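Local coordinates for protein U4/U6 snRNA-associated-splicing factor PRP24 (Saccharomyces cerevisiae, PDB 4N0T) that binds U6 snRNA and acts as a recycling factor of the spliceosome, annealing U6 with U4 snRNA, at residues 11-16 / 49-54; 32-37 / 55-60. All coordinates share one frame; numbering follows the deposited sequence.

Contact 1 of 2, residues 11-16 / 49-54; sequences VLVKNL and RFARIE
The ring of Phe50 and the aliphatic chain of Lys14 lie side by side and point the same way. Lys14 CG is 3.6 Å from Phe50 CE1, approaching the ring obliquely; CG stands anti to the backbone N (chi1 178°) and the chain beyond is extended, carrying CD past the same ring atom. Leu12 CD1 comes within 4.3 Å of Phe50 CD1, also obliquely, and Phe48 packs edge-to-face with the Phe50 ring. A long methylene chain suits this margin, greasy against the ring yet charged at its exposed end.

The opposite face of the sheet is mostly apolar, with Arg49 at its end beside Leu16, its guanidinium held by Asp42 and the carbonyl of Tyr20. Leu16 CD1 reaches Ala51 CB at 3.5 Å, a tight methyl-to-methyl contact; with no side chain beyond CB, Ala51 lets the leucine lie close over the strand. Val13 CG2 meets Ile53 CD1 at 3.9 Å.

The backbones run antiparallel at 165°. Val11 with Ile53 and Val13 with Ala51 are hydrogen-bonded pairs; Val13 N to Ala51 O measures 2.8 Å. Beyond them the register slips by one at a beta bulge, and the Leu16 N to Arg49 O bond is bent to 139°.

These are the two central strands of an RNA recognition motif, those that carry RNP2 and RNP1. Helix 22-29 covers the Val13, Leu16 and Ile53 face through Val25 and Phe29. Strand 112-116 of the second such domain packs on Leu12 and Phe50, while Arg52 salt-bridges Asp132. Strand 75-81 adjoins 10-16, and 35-42 adjoins 49-55.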
ATOM      1  N   VAL A  11      14.534  13.898 -15.851  1.00 16.65           N
ATOM      2  CA  VAL A  11      14.702  13.935 -17.297  1.00 17.13           C
ATOM      3  C   VAL A  11      14.754  12.531 -17.868  1.00 18.27           C
ATOM      4  O   VAL A  11      15.074  11.561 -17.159  1.00 17.77           O
ATOM      5  CB  VAL A  11      15.977  14.697 -17.725  1.00 16.13           C
ATOM      6  CG1 VAL A  11      15.941  16.118 -17.169  1.00 22.71           C
ATOM      7  CG2 VAL A  11      17.224  13.972 -17.250  1.00 16.57           C
ATOM      8  N   LEU A  12      14.461  12.449 -19.161  1.00 15.81           N
ATOM      9  CA  LEU A  12      14.511  11.212 -19.920  1.00 12.32           C
ATOM     10  C   LEU A  12      15.679  11.323 -20.889  1.00 17.78           C
ATOM     11  O   LEU A  12      15.818  12.346 -21.560  1.00 19.05           O
ATOM     12  CB  LEU A  12      13.225  11.074 -20.732  1.00 14.87           C
ATOM     13  CG  LEU A  12      13.148   9.884 -21.699  1.00 20.00           C
ATOM     14  CD1 LEU A  12      13.154   8.604 -20.911  1.00 22.53           C
ATOM     15  CD2 LEU A  12      11.912   9.960 -22.588  1.00 25.16           C
ATOM     16  N   VAL A  13      16.507  10.290 -20.945  1.00 16.34           N
ATOM     17  CA  VAL A  13      17.612  10.239 -21.908  1.00 16.34           C
ATOM     18  C   VAL A  13      17.314   9.104 -22.867  1.00 20.69           C
ATOM     19  O   VAL A  13      17.047   7.977 -22.433  1.00 20.45           O
ATOM     20  CB  VAL A  13      18.968   9.985 -21.229  1.00 17.25           C
ATOM     21  CG1 VAL A  13      20.095  10.050 -22.259  1.00 19.13           C
ATOM     22  CG2 VAL A  13      19.221  11.004 -20.143  1.00 17.83           C
ATOM     23  N   LYS A  14      17.345   9.398 -24.167  1.00 16.39           N
ATOM     24  CA  LYS A  14      17.132   8.368 -25.181  1.00 16.88           C
ATOM     25  C   LYS A  14      18.394   8.166 -26.016  1.00 19.40           C
ATOM     26  O   LYS A  14      19.158   9.106 -26.229  1.00 19.49           O
ATOM     27  CB  LYS A  14      15.956   8.747 -26.088  1.00 19.66           C
ATOM     28  CG  LYS A  14      15.698   7.746 -27.198  1.00 23.30           C
ATOM     29  CD  LYS A  14      14.453   8.080 -27.988  1.00 23.82           C
ATOM     30  CE  LYS A  14      14.173   6.972 -29.004  1.00 31.06           C
ATOM     31  NZ  LYS A  14      12.945   7.264 -29.798  1.00 31.50           N
ATOM     32  N   ASN A  15      18.601   6.918 -26.435  1.00 15.99           N
ATOM     33  CA  ASN A  15      19.667   6.534 -27.379  1.00 17.31           C
ATOM     34  C   ASN A  15      21.059   6.443 -26.764  1.00 21.59           C
ATOM     35  O   ASN A  15      22.064   6.653 -27.451  1.00 24.36           O
ATOM     36  CB  ASN A  15      19.695   7.427 -28.629  1.00 18.04           C
ATOM     37  CG  ASN A  15      20.323   6.715 -29.821  1.00 25.66           C
ATOM     38  OD1 ASN A  15      20.116   5.511 -29.999  1.00 23.92           O
ATOM     39  ND2 ASN A  15      21.105   7.439 -30.625  1.00 26.35           N
ATOM     40  N   LEU A  16      21.130   6.123 -25.476  1.00 17.41           N
ATOM     41  CA  LEU A  16      22.414   5.803 -24.864  1.00 20.07           C
ATOM     42  C   LEU A  16      22.939   4.503 -25.473  1.00 23.48           C
ATOM     43  O   LEU A  16      22.150   3.650 -25.904  1.00 23.68           O
ATOM     44  CB  LEU A  16      22.261   5.635 -23.351  1.00 21.02           C
ATOM     45  CG  LEU A  16      21.960   6.922 -22.584  1.00 21.32           C
ATOM     46  CD1 LEU A  16      21.400   6.615 -21.194  1.00 21.57           C
ATOM     47  CD2 LEU A  16      23.201   7.779 -22.468  1.00 21.50           C
ATOM     48  N   ARG A  49      19.893   2.203 -25.073  1.00 23.17           N
ATOM     49  CA  ARG A  49      19.266   2.245 -23.751  1.00 23.02           C
ATOM     50  C   ARG A  49      18.607   3.581 -23.440  1.00 22.55           C
ATOM     51  O   ARG A  49      19.032   4.632 -23.931  1.00 22.61           O
ATOM     52  CB  ARG A  49      20.275   1.896 -22.654  1.00 26.38           C
ATOM     53  CG  ARG A  49      20.968   0.558 -22.873  1.00 30.95           C
ATOM     54  CD  ARG A  49      21.650   0.057 -21.617  1.00 33.57           C
ATOM     55  NE  ARG A  49      20.769  -0.793 -20.817  1.00 40.54           N
ATOM     56  CZ  ARG A  49      21.060  -1.237 -19.597  1.00 45.77           C
ATOM     57  NH1 ARG A  49      22.205  -0.899 -19.022  1.00 45.89           N
ATOM     58  NH2 ARG A  49      20.198  -2.004 -18.942  1.00 48.34           N
ATOM     59  N   PHE A  50      17.563   3.526 -22.616  1.00 17.44           N
ATOM     60  CA  PHE A  50      16.926   4.729 -22.084  1.00 18.41           C
ATOM     61  C   PHE A  50      17.441   4.934 -20.662  1.00 17.98           C
ATOM     62  O   PHE A  50      17.851   3.974 -19.996  1.00 20.40           O
ATOM     63  CB  PHE A  50      15.415   4.538 -21.970  1.00 17.98           C
ATOM     64  CG  PHE A  50      14.677   4.516 -23.284  1.00 17.08           C
ATOM     65  CD1 PHE A  50      14.278   5.699 -23.896  1.00 18.32           C
ATOM     66  CD2 PHE A  50      14.322   3.305 -23.874  1.00 20.36           C
ATOM     67  CE1 PHE A  50      13.557   5.683 -25.085  1.00 19.10           C
ATOM     68  CE2 PHE A  50      13.604   3.280 -25.062  1.00 20.22           C
ATOM     69  CZ  PHE A  50      13.215   4.469 -25.666  1.00 18.57           C
ATOM     70  N   ALA A  51      17.413   6.175 -20.183  1.00 18.56           N
ATOM     71  CA  ALA A  51      17.667   6.441 -18.769  1.00 21.62           C
ATOM     72  C   ALA A  51      16.664   7.438 -18.216  1.00 17.93           C
ATOM     73  O   ALA A  51      16.233   8.361 -18.911  1.00 18.67           O
ATOM     74  CB  ALA A  51      19.088   6.953 -18.545  1.00 20.61           C
ATOM     75  N   ARG A  52      16.288   7.239 -16.956  1.00 17.02           N
ATOM     76  CA  ARG A  52      15.526   8.221 -16.214  1.00 16.97           C
ATOM     77  C   ARG A  52      16.470   8.769 -15.159  1.00 18.08           C
ATOM     78  O   ARG A  52      17.091   8.003 -14.423  1.00 19.12           O
ATOM     79  CB  ARG A  52      14.324   7.543 -15.536  1.00 15.31           C
ATOM     80  CG  ARG A  52      13.589   8.409 -14.548  1.00 17.71           C
ATOM     81  CD  ARG A  52      12.519   7.577 -13.839  1.00 20.51           C
ATOM     82  NE  ARG A  52      11.728   8.378 -12.921  1.00 24.17           N
ATOM     83  CZ  ARG A  52      12.079   8.624 -11.666  1.00 30.89           C
ATOM     84  NH1 ARG A  52      13.205   8.118 -11.191  1.00 36.25           N
ATOM     85  NH2 ARG A  52      11.303   9.363 -10.886  1.00 36.35           N
ATOM     86  N   ILE A  53      16.611  10.091 -15.097  1.00 15.91           N
ATOM     87  CA  ILE A  53      17.496  10.698 -14.105  1.00 16.49           C
ATOM     88  C   ILE A  53      16.706  11.712 -13.299  1.00 16.13           C
ATOM     89  O   ILE A  53      16.179  12.694 -13.847  1.00 17.75           O
ATOM     90  CB  ILE A  53      18.732  11.386 -14.754  1.00 16.92           C
ATOM     91  CG1 ILE A  53      19.472  10.414 -15.671  1.00 20.40           C
ATOM     92  CG2 ILE A  53      19.690  11.904 -13.673  1.00 19.33           C
ATOM     93  CD1 ILE A  53      20.570  11.101 -16.490  1.00 22.99           C
ATOM     94  N   GLU A  54      16.591  11.460 -11.997  1.00 18.68           N
ATOM     95  CA  GLU A  54      15.904  12.384 -11.113  1.00 20.15           C
ATOM     96  C   GLU A  54      16.961  13.239 -10.421  1.00 19.25           C
ATOM     97  O   GLU A  54      17.784  12.721  -9.656  1.00 22.28           O
ATOM     98  CB  GLU A  54      15.065  11.631 -10.082  1.00 20.43           C
ATOM     99  CG  GLU A  54      14.310  12.564  -9.153  1.00 20.29           C
ATOM    100  CD  GLU A  54      13.474  11.826  -8.132  1.00 29.31           C
ATOM    101  OE1 GLU A  54      13.378  10.582  -8.224  1.00 32.01           O
ATOM    102  OE2 GLU A  54      12.911  12.494  -7.238  1.00 24.52           O
TER

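Contact 2 of 2, residues 32-37 / 55-60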
ATOM      1  N   CYS A  32      26.176  18.008 -13.941  1.00 36.42           N
ATOM      2  CA  CYS A  32      24.982  18.828 -14.156  1.00 32.90           C
ATOM      3  C   CYS A  32      24.369  19.273 -12.842  1.00 30.27           C
ATOM      4  O   CYS A  32      23.672  20.288 -12.780  1.00 34.27           O
ATOM      5  CB  CYS A  32      23.921  18.062 -14.947  1.00 29.04           C
ATOM      6  SG  CYS A  32      24.381  17.715 -16.629  1.00 33.07           S
ATOM      7  N   GLY A  33      24.627  18.510 -11.784  1.00 30.64           N
ATOM      8  CA  GLY A  33      23.999  18.769 -10.501  1.00 31.67           C
ATOM      9  C   GLY A  33      23.805  17.466  -9.757  1.00 33.19           C
ATOM     10  O   GLY A  33      23.849  16.390 -10.361  1.00 28.90           O
ATOM     11  N   PRO A  34      23.609  17.547  -8.436  1.00 33.72           N
ATOM     12  CA  PRO A  34      23.422  16.340  -7.628  1.00 32.47           C
ATOM     13  C   PRO A  34      22.216  15.506  -8.089  1.00 29.23           C
ATOM     14  O   PRO A  34      21.155  16.047  -8.400  1.00 25.05           O
ATOM     15  CB  PRO A  34      23.210  16.890  -6.207  1.00 36.49           C
ATOM     16  CG  PRO A  34      22.927  18.351  -6.373  1.00 38.45           C
ATOM     17  CD  PRO A  34      23.646  18.769  -7.615  1.00 37.50           C
ATOM     18  N   ILE A  35      22.407  14.193  -8.137  1.00 32.89           N
ATOM     19  CA  ILE A  35      21.391  13.269  -8.641  1.00 28.07           C
ATOM     20  C   ILE A  35      20.800  12.437  -7.500  1.00 28.18           C
ATOM     21  O   ILE A  35      21.537  11.907  -6.665  1.00 31.21           O
ATOM     22  CB  ILE A  35      22.002  12.339  -9.707  1.00 27.05           C
ATOM     23  CG1 ILE A  35      22.490  13.170 -10.903  1.00 24.95           C
ATOM     24  CG2 ILE A  35      20.995  11.270 -10.142  1.00 25.66           C
ATOM     25  CD1 ILE A  35      23.227  12.381 -11.968  1.00 26.33           C
ATOM     26  N   ILE A  36      19.474  12.331  -7.472  1.00 23.69           N
ATOM     27  CA  ILE A  36      18.774  11.504  -6.490  1.00 27.66           C
ATOM     28  C   ILE A  36      18.706  10.036  -6.919  1.00 28.78           C
ATOM     29  O   ILE A  36      18.942   9.134  -6.109  1.00 27.86           O
ATOM     30  CB  ILE A  36      17.341  12.029  -6.233  1.00 30.01           C
ATOM     31  CG1 ILE A  36      17.386  13.424  -5.604  1.00 31.46           C
ATOM     32  CG2 ILE A  36      16.556  11.079  -5.333  1.00 31.26           C
ATOM     33  CD1 ILE A  36      16.018  13.982  -5.265  1.00 38.58           C
ATOM     34  N   HIS A  37      18.380   9.793  -8.187  1.00 23.43           N
ATOM     35  CA  HIS A  37      18.213   8.421  -8.654  1.00 23.32           C
ATOM     36  C   HIS A  37      18.426   8.302 -10.161  1.00 23.01           C
ATOM     37  O   HIS A  37      18.121   9.234 -10.912  1.00 21.25           O
ATOM     38  CB  HIS A  37      16.825   7.890  -8.271  1.00 29.02           C
ATOM     39  CG  HIS A  37      16.729   6.396  -8.304  1.00 43.28           C
ATOM     40  ND1 HIS A  37      16.164   5.706  -9.358  1.00 49.14           N
ATOM     41  CD2 HIS A  37      17.150   5.459  -7.425  1.00 50.00           C
ATOM     42  CE1 HIS A  37      16.233   4.410  -9.119  1.00 49.43           C
ATOM     43  NE2 HIS A  37      16.827   4.229  -7.954  1.00 51.91           N
ATOM     44  N   PHE A  55      16.949  14.539 -10.704  1.00 23.02           N
ATOM     45  CA  PHE A  55      17.918  15.459 -10.112  1.00 23.19           C
ATOM     46  C   PHE A  55      17.395  16.000  -8.794  1.00 24.64           C
ATOM     47  O   PHE A  55      16.189  16.048  -8.577  1.00 24.71           O
ATOM     48  CB  PHE A  55      18.227  16.611 -11.077  1.00 21.89           C
ATOM     49  CG  PHE A  55      19.136  16.211 -12.193  1.00 20.81           C
ATOM     50  CD1 PHE A  55      20.516  16.224 -12.016  1.00 22.08           C
ATOM     51  CD2 PHE A  55      18.620  15.784 -13.407  1.00 18.87           C
ATOM     52  CE1 PHE A  55      21.376  15.833 -13.042  1.00 22.24           C
ATOM     53  CE2 PHE A  55      19.461  15.392 -14.430  1.00 17.19           C
ATOM     54  CZ  PHE A  55      20.845  15.416 -14.251  1.00 21.63           C
ATOM     55  N   ALA A  56      18.314  16.392  -7.917  1.00 25.37           N
ATOM     56  CA  ALA A  56      17.936  17.009  -6.650  1.00 26.66           C
ATOM     57  C   ALA A  56      17.144  18.294  -6.872  1.00 27.31           C
ATOM     58  O   ALA A  56      16.184  18.572  -6.152  1.00 28.31           O
ATOM     59  CB  ALA A  56      19.168  17.290  -5.817  1.00 26.60           C
ATOM     60  N   ARG A  57      17.552  19.082  -7.862  1.00 25.49           N
ATOM     61  CA  ARG A  57      16.932  20.384  -8.114  1.00 27.57           C
ATOM     62  C   ARG A  57      16.689  20.632  -9.599  1.00 28.97           C
ATOM     63  O   ARG A  57      17.339  20.018 -10.443  1.00 26.76           O
ATOM     64  CB  ARG A  57      17.807  21.505  -7.532  1.00 31.20           C
ATOM     65  CG  ARG A  57      17.933  21.464  -6.011  1.00 36.68           C
ATOM     66  CD  ARG A  57      18.803  22.597  -5.483  1.00 41.30           C
ATOM     67  NE  ARG A  57      20.231  22.322  -5.635  1.00 45.58           N
ATOM     68  CZ  ARG A  57      20.903  21.433  -4.906  1.00 47.03           C
ATOM     69  NH1 ARG A  57      20.277  20.715  -3.977  1.00 45.90           N
ATOM     70  NH2 ARG A  57      22.203  21.257  -5.108  1.00 48.32           N
ATOM     71  N   TYR A  58      15.771  21.549  -9.902  1.00 27.11           N
ATOM     72  CA  TYR A  58      15.378  21.847 -11.280  1.00 25.72           C
ATOM     73  C   TYR A  58      16.543  22.291 -12.162  1.00 28.93           C
ATOM     74  O   TYR A  58      16.586  21.960 -13.353  1.00 26.01           O
ATOM     75  CB  TYR A  58      14.270  22.901 -11.301  1.00 25.50           C
ATOM     76  CG  TYR A  58      13.604  23.070 -12.646  1.00 26.69           C
ATOM     77  CD1 TYR A  58      12.858  22.044 -13.204  1.00 29.03           C
ATOM     78  CD2 TYR A  58      13.708  24.267 -13.353  1.00 31.55           C
ATOM     79  CE1 TYR A  58      12.242  22.194 -14.431  1.00 31.34           C
ATOM     80  CE2 TYR A  58      13.090  24.424 -14.582  1.00 32.17           C
ATOM     81  CZ  TYR A  58      12.360  23.384 -15.112  1.00 33.97           C
ATOM     82  OH  TYR A  58      11.746  23.528 -16.334  1.00 38.65           O
ATOM     83  N   ASP A  59      17.487  23.026 -11.577  1.00 30.53           N
ATOM     84  CA  ASP A  59      18.664  23.489 -12.306  1.00 30.03           C
ATOM     85  C   ASP A  59      19.499  22.335 -12.843  1.00 28.17           C
ATOM     86  O   ASP A  59      20.151  22.468 -13.882  1.00 27.66           O
ATOM     87  CB  ASP A  59      19.533  24.387 -11.415  1.00 34.81           C
ATOM     88  CG  ASP A  59      19.011  25.815 -11.335  1.00 42.35           C
ATOM     89  OD1 ASP A  59      18.113  26.172 -12.135  1.00 47.67           O
ATOM     90  OD2 ASP A  59      19.508  26.583 -10.478  1.00 39.73           O
ATOM     91  N   GLY A  60      19.488  21.207 -12.130  1.00 29.33           N
ATOM     92  CA  GLY A  60      20.212  20.023 -12.570  1.00 26.20           C
ATOM     93  C   GLY A  60      19.562  19.410 -13.799  1.00 22.85           C
ATOM     94  O   GLY A  60      20.247  18.980 -14.745  1.00 21.53           O
TER
HETATM   95  O   HOH W   1      20.313  18.705  -9.019  1.00 28.73           O
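Ile35 and Phe55 meet obliquely: Ile35 CG1 comes to 3.6 Å from Phe55 CE1, although the two side chains leave the backbone pair in diverging directions. CG of Phe55 stands anti to its carbonyl carbon (chi1 -76°), and the ring beyond it turns back to the other segment. Gly33 O lies at the ring's edge, in its plane, 3.7 Å from CE1, a setting in which the slightly positive C-H rim faces a carbonyl oxygen. Over the centre of one face, 3.5 Å above the plane, sits Gly60 O, and Cys32 CB approaches CE1 obliquely.

Both glycines suit this close fit. Gly33 has a positive phi of 148°, at which a CB would be jammed against the preceding carbonyl oxygen, and its CA lies 4.5 Å from Gly60 CA. At Gly60, a CB would run into Phe55 CD1; instead its CA-H points to Cys32 O.

Nearer the surface, the puckered Pro34 ring packs through CG on Ala56 CB, and Arg57 NH2 comes obliquely to 3.3 Å from the same CG, its chain bent at chi3. Pro34 O accepts an almost straight bond from Ala56 N (2.9 Å, 176°) and another from a water that in turn accepts from Arg57 N, the N-cap residue of the following helix. Ile36 CG1 rests on Ala56 CA.

The contact joins the entry to edge strand 35-42 with the turn from strand 49-55 into helix 58-65. A classic beta bulge sets Ile36 and His37 together opposite Glu54. Helix 22-29 meets Ile35 through Tyr26 and Phe29, and helix 58-65 meets Phe55 through Ala64 and Cys32 through Ala63.

Overall arrangement
Both contacts belong to the first RNA recognition motif, but contact 1 is buried at the centre of its sheet whereas contact 2 lies mostly at the surface, at the sheet's border. Strand 49-55 serves both, pairing with the neighbouring central strand in contact 1 and leading into helix 58-65 in contact 2. Accordingly, contact 1 rests on repeated backbone pairing, branched aliphatic packing and a phenylalanine ring against a lysine chain, while contact 2 has one direct backbone hydrogen bond, a bridging water, glycines and an aromatic ring with carbonyl oxygens at its edge and over one face. They join at Glu54, and where Ile53 packs against Ile35.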